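Local coordinates for insecticidal crystal protein Cry35Ab1 (Bacillus thuringiensis, PDB 4JP0) that acts as one component of a binary insecticidal toxin that, together with its partner protein, is active on western corn rootworm, probably targeting the larval midgut epithelium, at residues A[69-74]-A[86-91]; A[104-109]-A[121-126]; A[45-50]-A[57-62]; A[80-85]-A[268-273]. All blocks are in the same frame, centred on the assembly; numbering follows the deposited sequence. Where two conformers were deposited one is given.

Interaction 1: A[69-74]-A[86-91]; sequences VWNVNN and NSIQKW
W91 packs its six-membered ring against V72 and W70, and the sequence it ends, Q89-K90-W91, has the form of the QxW motif of ricin B-type beta-trefoils. W91, I88 and V72 bury the most surface here. V72 CG2 sits 3.5 Å from W91 CH2, while W70 turns the edge of its six-membered ring toward the face of W91 in a T-shaped pair with planes at 84°. I88 comes from the 3-10 segment 87-89. Its CG1 lies between the backbone N and the carbonyl carbon (chi1 65°), and CD1 beyond it comes within 3.1 Å of V72 O and also touches the N71 amide. The backbone of I88 holds the same strand residue, since V72 N donates to I88 O at 3.2 Å. Next along, Q89 NE2 gives a hydrogen to N71 OD1 at 3.1 Å, the two amide planes 73° apart. Both amides have further partners: Q89 NE2 also donates to T81 O, Q89 OE1 accepts from S83 N, and N71 ND2 bonds N78 OD1. One water bridges the two segments, donating to W70 O at 2.9 Å and Q89 O at 2.7 Å while weakly accepting from W91 NE1 at 3.1 Å.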
# COMPACT_ATOMS: atom_id res chain seq x y z
N VAL A 69 -14.46 -10.92 11.03
CA VAL A 69 -14.90 -9.60 11.38
C VAL A 69 -16.42 -9.48 11.42
O VAL A 69 -17.14 -10.27 10.81
CB VAL A 69 -14.38 -8.56 10.34
CG1 VAL A 69 -12.83 -8.69 10.18
CG2 VAL A 69 -15.03 -8.78 8.99
N TRP A 70 -16.91 -8.46 12.11
CA TRP A 70 -18.36 -8.31 12.19
C TRP A 70 -18.95 -8.18 10.78
O TRP A 70 -18.45 -7.43 9.92
CB TRP A 70 -18.77 -7.11 13.05
CG TRP A 70 -18.62 -7.28 14.54
CD1 TRP A 70 -17.86 -8.20 15.23
CD2 TRP A 70 -19.25 -6.47 15.51
NE1 TRP A 70 -17.98 -7.98 16.59
CE2 TRP A 70 -18.84 -6.93 16.78
CE3 TRP A 70 -20.13 -5.40 15.44
CZ2 TRP A 70 -19.29 -6.36 17.96
CZ3 TRP A 70 -20.57 -4.83 16.62
CH2 TRP A 70 -20.15 -5.31 17.86
N ASN A 71 -20.05 -8.88 10.58
CA ASN A 71 -20.61 -9.03 9.28
C ASN A 71 -22.11 -9.06 9.41
O ASN A 71 -22.63 -9.78 10.24
CB ASN A 71 -20.09 -10.36 8.71
CG ASN A 71 -20.65 -10.70 7.35
OD1 ASN A 71 -20.08 -10.30 6.31
ND2 ASN A 71 -21.72 -11.53 7.32
N VAL A 72 -22.80 -8.23 8.64
CA VAL A 72 -24.24 -8.12 8.79
C VAL A 72 -24.97 -8.96 7.75
O VAL A 72 -24.71 -8.84 6.54
CB VAL A 72 -24.69 -6.66 8.63
CG1 VAL A 72 -26.22 -6.53 8.73
CG2 VAL A 72 -23.98 -5.80 9.67
N ASN A 73 -25.87 -9.79 8.22
CA ASN A 73 -26.73 -10.56 7.31
C ASN A 73 -28.14 -10.49 7.84
O ASN A 73 -28.39 -10.88 8.97
CB ASN A 73 -26.33 -12.02 7.32
CG ASN A 73 -25.03 -12.28 6.63
OD1 ASN A 73 -24.15 -12.98 7.19
ND2 ASN A 73 -24.90 -11.80 5.39
N ASN A 74 -29.06 -9.96 7.05
CA ASN A 74 -30.46 -9.90 7.51
C ASN A 74 -30.63 -9.37 8.94
O ASN A 74 -31.29 -9.98 9.78
CB ASN A 74 -31.07 -11.29 7.36
CG ASN A 74 -31.07 -11.78 5.90
OD1 ASN A 74 -31.48 -11.04 5.00
ND2 ASN A 74 -30.60 -13.00 5.66
N ASN A 86 -16.80 -6.20 0.46
CA ASN A 86 -18.09 -6.43 1.09
C ASN A 86 -18.52 -5.29 2.01
O ASN A 86 -18.03 -5.19 3.15
CB ASN A 86 -18.07 -7.73 1.90
CG ASN A 86 -19.46 -8.25 2.16
OD1 ASN A 86 -20.43 -7.54 1.93
ND2 ASN A 86 -19.56 -9.51 2.58
N SER A 87 -19.46 -4.47 1.53
CA SER A 87 -19.88 -3.26 2.25
C SER A 87 -20.50 -3.55 3.62
O SER A 87 -20.42 -2.72 4.53
CB SER A 87 -20.84 -2.43 1.40
OG SER A 87 -22.18 -2.87 1.51
N ILE A 88 -21.07 -4.74 3.76
CA ILE A 88 -21.74 -5.10 5.01
C ILE A 88 -20.79 -5.39 6.13
O ILE A 88 -21.24 -5.88 7.17
CB ILE A 88 -22.55 -6.37 4.82
CG1 ILE A 88 -21.59 -7.54 4.50
CG2 ILE A 88 -23.64 -6.17 3.76
CD1 ILE A 88 -22.18 -8.97 4.75
N GLN A 89 -19.49 -5.19 5.93
CA GLN A 89 -18.58 -5.35 7.05
C GLN A 89 -18.04 -4.00 7.51
O GLN A 89 -17.19 -3.94 8.38
CB GLN A 89 -17.44 -6.27 6.67
CG GLN A 89 -17.92 -7.70 6.38
CD GLN A 89 -16.82 -8.57 5.84
OE1 GLN A 89 -15.76 -8.08 5.47
NE2 GLN A 89 -17.06 -9.86 5.78
N LYS A 90 -18.51 -2.91 6.90
CA LYS A 90 -18.00 -1.56 7.27
C LYS A 90 -18.86 -0.86 8.32
O LYS A 90 -20.10 -0.89 8.26
CB LYS A 90 -17.89 -0.66 6.02
CG LYS A 90 -16.97 -1.23 4.92
CD LYS A 90 -16.71 -0.16 3.84
CE LYS A 90 -17.94 0.00 2.98
NZ LYS A 90 -17.79 1.02 1.82
N TRP A 91 -18.23 -0.20 9.28
CA TRP A 91 -18.96 0.44 10.37
C TRP A 91 -18.55 1.89 10.56
O TRP A 91 -17.42 2.27 10.22
CB TRP A 91 -18.69 -0.32 11.70
CG TRP A 91 -19.07 -1.77 11.58
CD1 TRP A 91 -18.30 -2.78 11.11
CD2 TRP A 91 -20.35 -2.33 11.88
NE1 TRP A 91 -19.02 -3.95 11.11
CE2 TRP A 91 -20.28 -3.70 11.59
CE3 TRP A 91 -21.54 -1.80 12.38
CZ2 TRP A 91 -21.36 -4.56 11.79
CZ3 TRP A 91 -22.62 -2.65 12.58
CH2 TRP A 91 -22.53 -4.01 12.27
O HOH W 1 -16.42 -5.41 10.46

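Interaction 2: A[104-109]-A[121-126]; sequences SDNGKV and IRLTDE
L123 splits its two methyls between a turn and a strand: CD1 lies 3.7 Å from S104 CB, and CD2 packs on the backbone carbonyl group of V109, 3.6 Å from V109 C. Its CB meets K108 CB at 3.8 Å. From there the lysine runs extended past the backbone of T124, its CB 3.4 Å from T124 O. The next residue, V109, sets both methyls against E126, CG1 and CG2 each 3.9 Å from E126 CB, the two side chains crossing obliquely. In the backbone, V109 and T124 form an antiparallel hydrogen-bonded pair of the beta-trefoil, with V109 N to T124 O at 2.8 Å and the return bond from T124 N to V109 O. The chain is led into this strand by a type I turn, S104 to G107, which also holds an ST turn (N106 N to S104 OG) and an Asx turn (K108 N to N106 OD1). A water donating to G107 O and accepting from E126 N spans the outer end. The L123 side chain thus makes only van der Waals contacts here, and also touches V72, while K108 and E126 pack through their carbons and carry their charges on to salt bridges with D75 and K94.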
# COMPACT_ATOMS: atom_id res chain seq x y z
N SER A 104 -24.05 0.48 10.84
CA SER A 104 -23.63 -0.30 9.68
C SER A 104 -23.59 0.58 8.41
O SER A 104 -24.25 1.63 8.32
CB SER A 104 -24.61 -1.47 9.46
OG SER A 104 -24.41 -2.08 8.18
N ASP A 105 -22.80 0.14 7.44
CA ASP A 105 -22.80 0.75 6.12
C ASP A 105 -24.21 0.84 5.54
O ASP A 105 -24.49 1.74 4.74
CB ASP A 105 -21.98 -0.08 5.13
CG ASP A 105 -21.78 0.65 3.83
OD1 ASP A 105 -22.41 0.29 2.80
OD2 ASP A 105 -21.05 1.66 3.79
N ASN A 106 -25.09 -0.07 5.92
CA ASN A 106 -26.46 -0.04 5.42
C ASN A 106 -27.35 1.02 6.09
O ASN A 106 -28.53 1.12 5.78
CB ASN A 106 -27.09 -1.43 5.46
CG ASN A 106 -27.49 -1.86 6.83
OD1 ASN A 106 -27.36 -1.11 7.81
ND2 ASN A 106 -27.99 -3.09 6.94
N GLY A 107 -26.77 1.77 7.02
CA GLY A 107 -27.47 2.85 7.68
C GLY A 107 -28.19 2.50 8.98
O GLY A 107 -28.60 3.41 9.73
N LYS A 108 -28.38 1.21 9.25
CA LYS A 108 -29.01 0.79 10.51
C LYS A 108 -27.99 0.80 11.63
O LYS A 108 -26.79 0.85 11.36
CB LYS A 108 -29.63 -0.60 10.37
CG LYS A 108 -30.69 -0.63 9.25
CD LYS A 108 -31.49 -1.93 9.18
CE LYS A 108 -32.00 -2.19 7.76
NZ LYS A 108 -32.93 -3.36 7.70
N VAL A 109 -28.45 0.72 12.88
CA VAL A 109 -27.54 0.85 14.00
C VAL A 109 -27.69 -0.33 14.94
O VAL A 109 -28.76 -0.94 15.03
CB VAL A 109 -27.74 2.20 14.77
CG1 VAL A 109 -27.56 3.45 13.85
CG2 VAL A 109 -29.15 2.25 15.48
N ILE A 121 -28.59 -9.16 19.79
CA ILE A 121 -28.17 -7.87 19.23
C ILE A 121 -28.54 -7.89 17.73
O ILE A 121 -28.39 -8.89 17.06
CB ILE A 121 -26.68 -7.57 19.51
CG1 ILE A 121 -26.23 -6.20 18.95
CG2 ILE A 121 -25.78 -8.61 18.89
CD1 ILE A 121 -24.76 -5.92 19.44
N ARG A 122 -29.13 -6.80 17.27
CA ARG A 122 -29.62 -6.71 15.89
C ARG A 122 -29.33 -5.32 15.33
O ARG A 122 -28.94 -4.44 16.07
CB ARG A 122 -31.14 -6.85 15.95
CG ARG A 122 -31.68 -8.26 16.35
CD ARG A 122 -31.30 -9.35 15.31
NE ARG A 122 -31.83 -10.69 15.60
CZ ARG A 122 -31.19 -11.64 16.24
NH1 ARG A 122 -29.97 -11.42 16.72
NH2 ARG A 122 -31.75 -12.85 16.37
N LEU A 123 -29.49 -5.14 14.02
CA LEU A 123 -29.38 -3.83 13.42
C LEU A 123 -30.81 -3.39 13.23
O LEU A 123 -31.65 -4.20 12.78
CB LEU A 123 -28.73 -3.91 12.05
CG LEU A 123 -27.21 -4.16 12.11
CD1 LEU A 123 -26.74 -4.28 10.69
CD2 LEU A 123 -26.55 -2.95 12.76
N THR A 124 -31.11 -2.15 13.61
CA THR A 124 -32.41 -1.58 13.26
C THR A 124 -32.30 -0.07 13.07
O THR A 124 -31.23 0.52 13.19
CB THR A 124 -33.50 -1.98 14.23
OG1 THR A 124 -34.77 -1.66 13.63
CG2 THR A 124 -33.42 -1.13 15.47
N ASP A 125 -33.41 0.56 12.70
CA ASP A 125 -33.36 1.97 12.40
C ASP A 125 -33.09 2.80 13.65
O ASP A 125 -33.59 2.49 14.73
CB ASP A 125 -34.67 2.36 11.76
CG ASP A 125 -35.09 1.33 10.74
OD1 ASP A 125 -34.51 1.32 9.63
OD2 ASP A 125 -35.96 0.47 10.98
N GLU A 126 -32.28 3.85 13.50
CA GLU A 126 -31.94 4.68 14.65
C GLU A 126 -33.15 5.48 15.15
O GLU A 126 -33.92 6.07 14.34
CB GLU A 126 -30.79 5.62 14.31
CG GLU A 126 -30.32 6.36 15.56
CD GLU A 126 -29.06 7.18 15.38
OE1 GLU A 126 -28.44 7.17 14.30
OE2 GLU A 126 -28.68 7.86 16.36
O HOH W 2 -30.98 4.19 10.94

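Interaction 3: A[45-50]-A[57-62]; sequences LKWFLF and YIITSY
W47 lies across S61 in the beta-hairpin 43-52/56-61 of the beta-trefoil. W47 CB stands near T60 O and 4.1 Å from I59 CG2. CG is anti to the carbonyl carbon (chi1 -52°), and further out CE3 passes S61 CA at 3.4 Å. CZ3 goes closer still, 3.3 Å from S61 CA and near S61 CB, and CH2 ends beside S61 OG. On the other limb of the indole, NE1 donates to A19 O, and W70 joins the ring in an edge-to-face pair. The two strands run antiparallel, the axes of their short segments at 152°. Five backbone hydrogen bonds hold them: paired bonds join F48 with T60 and F50 with I58, and Y62 N to K46 O extends the pairing past the end of the strand. L49 shares the face of W47 and lies side by side with I59, pointing the same way, L49 CD2 to I59 CG1 3.9 Å. F48, F50, I58 and T60 occupy the opposite face, part of which is covered by I197 of helix 193-199, with Y202 meeting F50 edge-to-face. F50 brings its ring edge to T60, CD1 standing 3.4 Å from T60 OG1, while F48 CD2 sits over one face of the F50 ring, toward its rim. F48 and Y62 meet rim to rim with planes only 17° apart, F48 CD1 lying 3.7 Å from Y62 CD1.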
# COMPACT_ATOMS: atom_id res chain seq x y z
N LEU A 45 -14.83 -11.72 24.12
CA LEU A 45 -15.38 -10.36 24.24
C LEU A 45 -14.44 -9.29 23.70
O LEU A 45 -14.71 -8.09 23.89
CB LEU A 45 -15.62 -10.01 25.73
CG LEU A 45 -16.36 -11.02 26.61
CD1 LEU A 45 -16.61 -10.49 28.03
CD2 LEU A 45 -17.64 -11.39 25.95
N LYS A 46 -13.37 -9.69 23.02
CA LYS A 46 -12.29 -8.76 22.65
C LYS A 46 -12.37 -8.44 21.19
O LYS A 46 -12.38 -9.35 20.37
CB LYS A 46 -10.92 -9.36 22.95
CG LYS A 46 -10.61 -9.48 24.45
CD LYS A 46 -9.21 -10.03 24.70
CE LYS A 46 -8.99 -10.31 26.19
NZ LYS A 46 -7.56 -10.63 26.49
N TRP A 47 -12.37 -7.13 20.89
CA TRP A 47 -12.54 -6.65 19.53
C TRP A 47 -11.42 -5.67 19.16
O TRP A 47 -10.96 -4.89 20.01
CB TRP A 47 -13.92 -5.96 19.37
CG TRP A 47 -14.98 -6.83 19.84
CD1 TRP A 47 -15.71 -6.71 20.99
CD2 TRP A 47 -15.41 -8.03 19.21
NE1 TRP A 47 -16.58 -7.77 21.10
CE2 TRP A 47 -16.39 -8.61 20.03
CE3 TRP A 47 -15.03 -8.71 18.03
CZ2 TRP A 47 -17.02 -9.84 19.72
CZ3 TRP A 47 -15.67 -9.93 17.70
CH2 TRP A 47 -16.66 -10.46 18.54
N PHE A 48 -10.95 -5.76 17.91
CA PHE A 48 -9.90 -4.85 17.43
C PHE A 48 -10.45 -4.03 16.29
O PHE A 48 -11.03 -4.59 15.33
CB PHE A 48 -8.67 -5.64 16.97
CG PHE A 48 -7.41 -4.84 16.93
CD1 PHE A 48 -6.51 -4.90 17.98
CD2 PHE A 48 -7.11 -4.03 15.83
CE1 PHE A 48 -5.34 -4.16 17.96
CE2 PHE A 48 -5.93 -3.27 15.80
CZ PHE A 48 -5.05 -3.34 16.87
N LEU A 49 -10.33 -2.71 16.39
CA LEU A 49 -10.83 -1.84 15.35
C LEU A 49 -9.73 -1.53 14.36
O LEU A 49 -8.64 -1.16 14.76
CB LEU A 49 -11.26 -0.51 15.96
CG LEU A 49 -12.36 -0.52 17.00
CD1 LEU A 49 -12.74 0.93 17.33
CD2 LEU A 49 -13.55 -1.30 16.46
N PHE A 50 -9.99 -1.74 13.08
CA PHE A 50 -9.05 -1.26 12.03
C PHE A 50 -9.71 -0.12 11.25
O PHE A 50 -10.90 -0.21 10.91
CB PHE A 50 -8.69 -2.37 11.08
CG PHE A 50 -7.77 -3.42 11.69
CD1 PHE A 50 -8.22 -4.69 11.94
CD2 PHE A 50 -6.46 -3.11 12.00
CE1 PHE A 50 -7.37 -5.66 12.45
CE2 PHE A 50 -5.61 -4.08 12.55
CZ PHE A 50 -6.08 -5.36 12.75
N TYR A 57 -14.70 1.84 9.95
CA TYR A 57 -13.92 0.85 10.65
C TYR A 57 -14.33 -0.56 10.29
O TYR A 57 -15.49 -0.79 9.89
CB TYR A 57 -14.15 0.95 12.17
CG TYR A 57 -13.82 2.28 12.74
CD1 TYR A 57 -14.78 3.28 12.82
CD2 TYR A 57 -12.53 2.56 13.16
CE1 TYR A 57 -14.49 4.50 13.34
CE2 TYR A 57 -12.24 3.80 13.70
CZ TYR A 57 -13.22 4.77 13.78
OH TYR A 57 -12.95 6.02 14.30
N ILE A 58 -13.39 -1.50 10.51
CA ILE A 58 -13.68 -2.93 10.44
C ILE A 58 -13.56 -3.40 11.89
O ILE A 58 -12.59 -3.06 12.58
CB ILE A 58 -12.63 -3.68 9.59
CG1 ILE A 58 -12.65 -3.17 8.14
CG2 ILE A 58 -12.91 -5.17 9.64
CD1 ILE A 58 -14.04 -3.37 7.45
N ILE A 59 -14.53 -4.15 12.37
CA ILE A 59 -14.48 -4.63 13.77
C ILE A 59 -14.09 -6.13 13.74
O ILE A 59 -14.85 -7.00 13.22
CB ILE A 59 -15.85 -4.44 14.43
CG1 ILE A 59 -16.30 -2.96 14.32
CG2 ILE A 59 -15.81 -4.99 15.89
CD1 ILE A 59 -17.72 -2.66 14.94
N THR A 60 -12.93 -6.42 14.33
CA THR A 60 -12.31 -7.74 14.17
C THR A 60 -12.30 -8.52 15.44
O THR A 60 -11.95 -7.98 16.49
CB THR A 60 -10.85 -7.55 13.75
OG1 THR A 60 -10.82 -6.73 12.55
CG2 THR A 60 -10.18 -8.90 13.39
N SER A 61 -12.68 -9.79 15.36
CA SER A 61 -12.63 -10.65 16.55
C SER A 61 -11.13 -10.81 16.91
O SER A 61 -10.32 -11.33 16.11
CB SER A 61 -13.27 -11.99 16.24
OG SER A 61 -13.44 -12.71 17.44
N TYR A 62 -10.77 -10.41 18.11
CA TYR A 62 -9.35 -10.35 18.44
C TYR A 62 -8.78 -11.70 18.82
O TYR A 62 -9.00 -12.17 19.92
CB TYR A 62 -9.09 -9.31 19.53
CG TYR A 62 -7.61 -9.14 19.87
CD1 TYR A 62 -6.76 -8.48 19.01
CD2 TYR A 62 -7.09 -9.67 21.05
CE1 TYR A 62 -5.41 -8.33 19.32
CE2 TYR A 62 -5.77 -9.52 21.37
CZ TYR A 62 -4.92 -8.87 20.51
OH TYR A 62 -3.60 -8.69 20.85

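Interaction 4: A[80-85]-A[268-273]; sequences STYSST and TDEIKT
S84 and D269 bring their CA atoms to 5.4 Å where an irregular loop of the beta-trefoil, following strand 76-80, meets the 3-10 turn 269-270 that leads into helix 272-279 of the toxin region. No strand pairing joins them, and side chains do most of the work. Y82 and E270 reach toward each other tip to tip. The tyrosine has CG anti to the backbone N (chi1 172°), and E270 is extended beyond CG. Y82 OH donates to E270 OE1 at a modelled 2.4 Å, so short that the exact length is doubtful. The acceptor lies at the ring edge, in its plane, and the carboxylate is turned 53° from the ring. S84 N sits above one face of the same ring, toward the rim. I58 and V69 of the trefoil and M185 also touch Y82. E270 CG and OE2 both stand 3.4 Å from S84 O, the latter a meeting of two acceptors that would be unfavourable for a charged carboxylate and could favour a proton on E270. S84 OG takes a weak hydrogen bond from D269 N at 3.4 Å and touches D269 CB, its stronger partner being G266 O. Farther along, D53 OD2 accepts from T273 N in the first turn of the helix. One water completes the Y82 corner, donating to Y82 OH at 2.8 Å and weakly accepting from E270 N at 3.0 Å.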
# COMPACT_ATOMS: atom_id res chain seq x y z
N SER A 80 -17.43 -13.06 9.93
CA SER A 80 -17.13 -13.75 8.68
C SER A 80 -15.76 -13.31 8.17
O SER A 80 -15.22 -12.29 8.58
CB SER A 80 -18.16 -13.41 7.59
OG SER A 80 -19.49 -13.70 7.97
N THR A 81 -15.22 -14.09 7.25
CA THR A 81 -13.94 -13.71 6.66
C THR A 81 -13.98 -12.29 6.06
O THR A 81 -14.86 -11.96 5.25
CB THR A 81 -13.60 -14.72 5.56
OG1 THR A 81 -13.51 -16.02 6.14
CG2 THR A 81 -12.21 -14.45 4.98
N TYR A 82 -12.99 -11.47 6.40
CA TYR A 82 -12.94 -10.13 5.90
C TYR A 82 -12.92 -10.14 4.40
O TYR A 82 -12.22 -10.94 3.78
CB TYR A 82 -11.69 -9.39 6.40
CG TYR A 82 -11.52 -8.05 5.74
CD1 TYR A 82 -12.50 -7.04 5.89
CD2 TYR A 82 -10.41 -7.77 4.95
CE1 TYR A 82 -12.36 -5.80 5.29
CE2 TYR A 82 -10.26 -6.52 4.35
CZ TYR A 82 -11.25 -5.55 4.51
OH TYR A 82 -11.09 -4.32 3.93
N SER A 83 -13.72 -9.27 3.81
CA SER A 83 -13.67 -9.07 2.37
C SER A 83 -13.63 -7.56 2.09
O SER A 83 -14.57 -6.86 2.51
CB SER A 83 -14.90 -9.66 1.70
OG SER A 83 -14.99 -9.13 0.38
N SER A 84 -12.60 -7.08 1.36
CA SER A 84 -12.49 -5.65 1.14
C SER A 84 -13.50 -5.14 0.11
O SER A 84 -13.59 -3.96 -0.14
CB SER A 84 -11.05 -5.20 0.79
OG SER A 84 -10.65 -5.68 -0.49
N THR A 85 -14.29 -6.05 -0.44
CA THR A 85 -15.31 -5.64 -1.38
C THR A 85 -16.70 -5.85 -0.82
O THR A 85 -17.68 -5.67 -1.55
CB THR A 85 -15.13 -6.35 -2.74
OG1 THR A 85 -14.93 -7.76 -2.53
CG2 THR A 85 -13.81 -5.91 -3.38
N THR A 268 -7.03 -4.84 -0.11
CA THR A 268 -6.88 -3.51 0.45
C THR A 268 -7.76 -2.47 -0.22
O THR A 268 -7.49 -1.26 -0.13
CB THR A 268 -5.40 -3.07 0.32
OG1 THR A 268 -4.93 -3.45 -0.99
CG2 THR A 268 -4.51 -3.86 1.28
N ASP A 269 -8.82 -2.90 -0.90
CA ASP A 269 -9.67 -1.97 -1.61
C ASP A 269 -10.17 -0.85 -0.73
O ASP A 269 -10.36 0.22 -1.17
CB ASP A 269 -10.85 -2.62 -2.31
CG ASP A 269 -11.46 -1.70 -3.33
OD1 ASP A 269 -10.76 -1.40 -4.29
OD2 ASP A 269 -12.57 -1.23 -3.16
N GLU A 270 -10.41 -1.16 0.53
CA GLU A 270 -10.99 -0.18 1.41
C GLU A 270 -9.99 0.81 2.00
O GLU A 270 -10.39 1.67 2.78
CB GLU A 270 -11.82 -0.84 2.53
CG GLU A 270 -13.15 -1.39 2.03
CD GLU A 270 -13.75 -2.43 2.96
OE1 GLU A 270 -13.06 -2.93 3.86
OE2 GLU A 270 -14.91 -2.79 2.77
N ILE A 271 -8.71 0.67 1.64
CA ILE A 271 -7.74 1.66 2.08
C ILE A 271 -7.03 2.28 0.87
O ILE A 271 -5.95 2.87 0.99
CB ILE A 271 -6.70 1.08 3.11
CG1 ILE A 271 -5.91 -0.09 2.50
CG2 ILE A 271 -7.43 0.63 4.42
CD1 ILE A 271 -4.59 -0.38 3.22
N LYS A 272 -7.63 2.14 -0.29
CA LYS A 272 -6.99 2.70 -1.49
C LYS A 272 -6.65 4.19 -1.44
O LYS A 272 -5.64 4.62 -2.03
CB LYS A 272 -7.81 2.41 -2.77
CG LYS A 272 -9.14 3.11 -2.82
CD LYS A 272 -9.98 2.60 -4.01
CE LYS A 272 -11.45 2.45 -3.62
NZ LYS A 272 -12.28 2.65 -4.86
N THR A 273 -7.45 4.98 -0.75
CA THR A 273 -7.16 6.41 -0.62
C THR A 273 -5.91 6.59 0.23
O THR A 273 -5.05 7.43 -0.06
CB THR A 273 -8.34 7.14 0.04
OG1 THR A 273 -9.43 7.17 -0.89
CG2 THR A 273 -8.02 8.60 0.29
O HOH W 3 -9.06 -2.77 2.70

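Overall arrangement
Starting from the N terminus, interaction 3 closes first, a short hairpin. Interaction 1 follows and ties strand 69-73 to the turn before strand 91-96, with W70 N bonded to I59 O and Y57 N to W91 O across to interaction 3. Interaction 2 closes later in the same trefoil and meets interaction 1 through D105 N and K90 O. Interaction 4 is the long-range one: it opens inside the loop that interaction 1 closes, so the two cross, and interaction 2 is nested within its span of 182 residues. I58 CD1 touches both Y82 and E270, linking interactions 3 and 4. Interactions 1 to 3 thus knit the trefoil together, and interaction 4 joins it to the toxin region.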